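Side-chain contact in nucleoporin NUP170 (Chaetomium thermophilum, PDB 5HAX), which is a nuclear pore protein, probably a structural scaffold component of the pore, built from a beta-propeller and a helical part: residues A[45-50]-A[514-519]. Numbering follows the deposited sequence.
Sequences SSWAPF and RKFINQ. With PO4 (phosphate ion), chain C.
Trp47 lays the six-membered half of its indole against Phe516 in an offset stack, centroids 4.2 Å apart and planes tilted by 26°. The overlap is lopsided: Trp47 CH2 sits over the middle of the phenyl face, whereas Phe516 CZ, 3.4 Å from Trp47 CZ2, meets the indole toward its rim. This is the tight part, and Leu490 and Ile493 of helix 490-501 pack on Phe516. At the indole edge, close to its plane, Gln519 OE1 comes within 3.1 Å of Trp47 CZ3; the side chain gets there fully extended, CG anti to the backbone N (chi1 -179°), NE2 hydrogen-bonded to Asp410 OD1. The loop between strands 39-41 and 50-57, in the beta-propeller part, docks on helix 506-520 of the helical part through one tryptophan. Were Phe516 an alanine, the indole would probably lose its stacking partner, with a gap opening beside Ile493. Packing is looser at exposed Lys515, where CB touches Trp47 CZ2 at 3.8 Å and NZ salt-bridges Glu512. Ser45 OG accepts from Trp47 N at 3.1 Å, an ST turn, and a phosphate ion, probably from the crystallisation liquor, takes hydrogen bonds from Ser46 N (2.6 Å to O2), Ser46 OG and Arg359.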
loop_
_atom_site.group_PDB
_atom_site.type_symbol
_atom_site.label_atom_id
_atom_site.label_comp_id
_atom_site.label_asym_id
_atom_site.label_seq_id
_atom_site.Cartn_x
_atom_site.Cartn_y
_atom_site.Cartn_z
ATOM N N SER A 45 9.876 21.221 1.875
ATOM C CA SER A 45 10.763 20.841 2.962
ATOM C C SER A 45 11.287 19.423 2.767
ATOM O O SER A 45 10.639 18.574 2.147
ATOM C CB SER A 45 10.033 20.935 4.302
ATOM O OG SER A 45 10.831 20.426 5.357
ATOM N N SER A 46 12.478 19.174 3.313
ATOM C CA SER A 46 13.039 17.829 3.310
ATOM C C SER A 46 12.231 16.871 4.175
ATOM O O SER A 46 12.359 15.653 4.017
ATOM C CB SER A 46 14.490 17.867 3.794
ATOM O OG SER A 46 14.579 18.423 5.091
ATOM N N TRP A 47 11.406 17.395 5.080
ATOM C CA TRP A 47 10.561 16.588 5.949
ATOM C C TRP A 47 9.179 16.334 5.363
ATOM O O TRP A 47 8.336 15.738 6.041
ATOM C CB TRP A 47 10.421 17.273 7.311
ATOM C CG TRP A 47 11.681 17.263 8.109
ATOM C CD1 TRP A 47 12.776 18.056 7.928
ATOM C CD2 TRP A 47 11.976 16.416 9.221
ATOM N NE1 TRP A 47 13.736 17.754 8.861
ATOM C CE2 TRP A 47 13.270 16.749 9.667
ATOM C CE3 TRP A 47 11.273 15.408 9.885
ATOM C CZ2 TRP A 47 13.874 16.111 10.747
ATOM C CZ3 TRP A 47 11.873 14.775 10.954
ATOM C CH2 TRP A 47 13.160 15.128 11.376
ATOM N N ALA A 48 8.928 16.772 4.134
ATOM C CA ALA A 48 7.634 16.545 3.511
ATOM C C ALA A 48 7.336 15.048 3.471
ATOM O O ALA A 48 8.208 14.259 3.087
ATOM C CB ALA A 48 7.621 17.123 2.097
ATOM N N PRO A 49 6.135 14.612 3.874
ATOM C CA PRO A 49 5.831 13.174 3.829
ATOM C C PRO A 49 5.569 12.653 2.427
ATOM O O PRO A 49 5.715 11.446 2.196
ATOM C CB PRO A 49 4.578 13.058 4.709
ATOM C CG PRO A 49 3.904 14.381 4.555
ATOM C CD PRO A 49 5.005 15.399 4.398
ATOM N N PHE A 50 5.189 13.524 1.496
ATOM C CA PHE A 50 4.948 13.169 0.106
ATOM C C PHE A 50 5.523 14.274 -0.767
ATOM O O PHE A 50 5.757 15.391 -0.302
ATOM C CB PHE A 50 3.450 13.007 -0.194
ATOM C CG PHE A 50 2.751 11.990 0.668
ATOM C CD1 PHE A 50 2.485 10.722 0.183
ATOM C CD2 PHE A 50 2.341 12.310 1.953
ATOM C CE1 PHE A 50 1.832 9.787 0.966
ATOM C CE2 PHE A 50 1.691 11.378 2.742
ATOM C CZ PHE A 50 1.435 10.117 2.246
ATOM N N ARG A 514 19.164 15.889 16.131
ATOM C CA ARG A 514 18.348 15.890 17.341
ATOM C C ARG A 514 16.862 15.960 17.010
ATOM O O ARG A 514 16.037 15.418 17.755
ATOM C CB ARG A 514 18.753 17.049 18.250
ATOM C CG ARG A 514 18.279 16.893 19.689
ATOM C CD ARG A 514 18.908 17.929 20.611
ATOM N NE ARG A 514 20.367 17.855 20.609
ATOM C CZ ARG A 514 21.151 18.451 21.502
ATOM N NH1 ARG A 514 20.622 19.164 22.488
ATOM N NH2 ARG A 514 22.469 18.328 21.414
ATOM N N LYS A 515 16.501 16.615 15.903
ATOM C CA LYS A 515 15.119 16.576 15.435
ATOM C C LYS A 515 14.669 15.139 15.205
ATOM O O LYS A 515 13.569 14.746 15.611
ATOM C CB LYS A 515 14.969 17.381 14.144
ATOM C CG LYS A 515 15.439 18.823 14.210
ATOM C CD LYS A 515 15.274 19.489 12.849
ATOM C CE LYS A 515 15.788 20.918 12.843
ATOM N NZ LYS A 515 15.658 21.542 11.495
ATOM N N PHE A 516 15.514 14.340 14.548
ATOM C CA PHE A 516 15.156 12.956 14.252
ATOM C C PHE A 516 15.056 12.123 15.525
ATOM O O PHE A 516 14.150 11.293 15.659
ATOM C CB PHE A 516 16.177 12.345 13.293
ATOM C CG PHE A 516 16.053 12.838 11.881
ATOM C CD1 PHE A 516 15.144 12.262 11.012
ATOM C CD2 PHE A 516 16.850 13.871 11.419
ATOM C CE1 PHE A 516 15.027 12.712 9.712
ATOM C CE2 PHE A 516 16.737 14.324 10.119
ATOM C CZ PHE A 516 15.824 13.744 9.266
ATOM N N ILE A 517 15.980 12.325 16.467
ATOM C CA ILE A 517 15.967 11.547 17.703
ATOM C C ILE A 517 14.705 11.837 18.502
ATOM O O ILE A 517 14.091 10.929 19.076
ATOM C CB ILE A 517 17.239 11.836 18.525
ATOM C CG1 ILE A 517 18.471 11.296 17.792
ATOM C CG2 ILE A 517 17.135 11.216 19.920
ATOM C CD1 ILE A 517 19.793 11.682 18.429
ATOM N N ASN A 518 14.294 13.105 18.555
ATOM C CA ASN A 518 13.111 13.473 19.323
ATOM C C ASN A 518 11.831 12.885 18.743
ATOM O O ASN A 518 10.862 12.701 19.487
ATOM C CB ASN A 518 12.990 14.995 19.408
ATOM C CG ASN A 518 14.052 15.618 20.297
ATOM O OD1 ASN A 518 14.692 14.934 21.097
ATOM N ND2 ASN A 518 14.239 16.925 20.166
ATOM N N GLN A 519 11.803 12.585 17.445
ATOM C CA GLN A 519 10.625 12.005 16.806
ATOM C C GLN A 519 10.706 10.488 16.693
ATOM O O GLN A 519 9.754 9.791 17.055
ATOM C CB GLN A 519 10.426 12.609 15.411
ATOM C CG GLN A 519 9.199 12.064 14.683
ATOM C CD GLN A 519 9.040 12.631 13.289
ATOM O OE1 GLN A 519 9.758 13.548 12.892
ATOM N NE2 GLN A 519 8.094 12.083 12.532
HETATM P P PO4 C . 13.939 22.304 5.338
HETATM O O1 PO4 C . 12.650 22.709 6.014
HETATM O O2 PO4 C . 13.762 20.966 4.665
HETATM O O3 PO4 C . 15.033 22.196 6.374
HETATM O O4 PO4 C . 14.316 23.330 4.298
#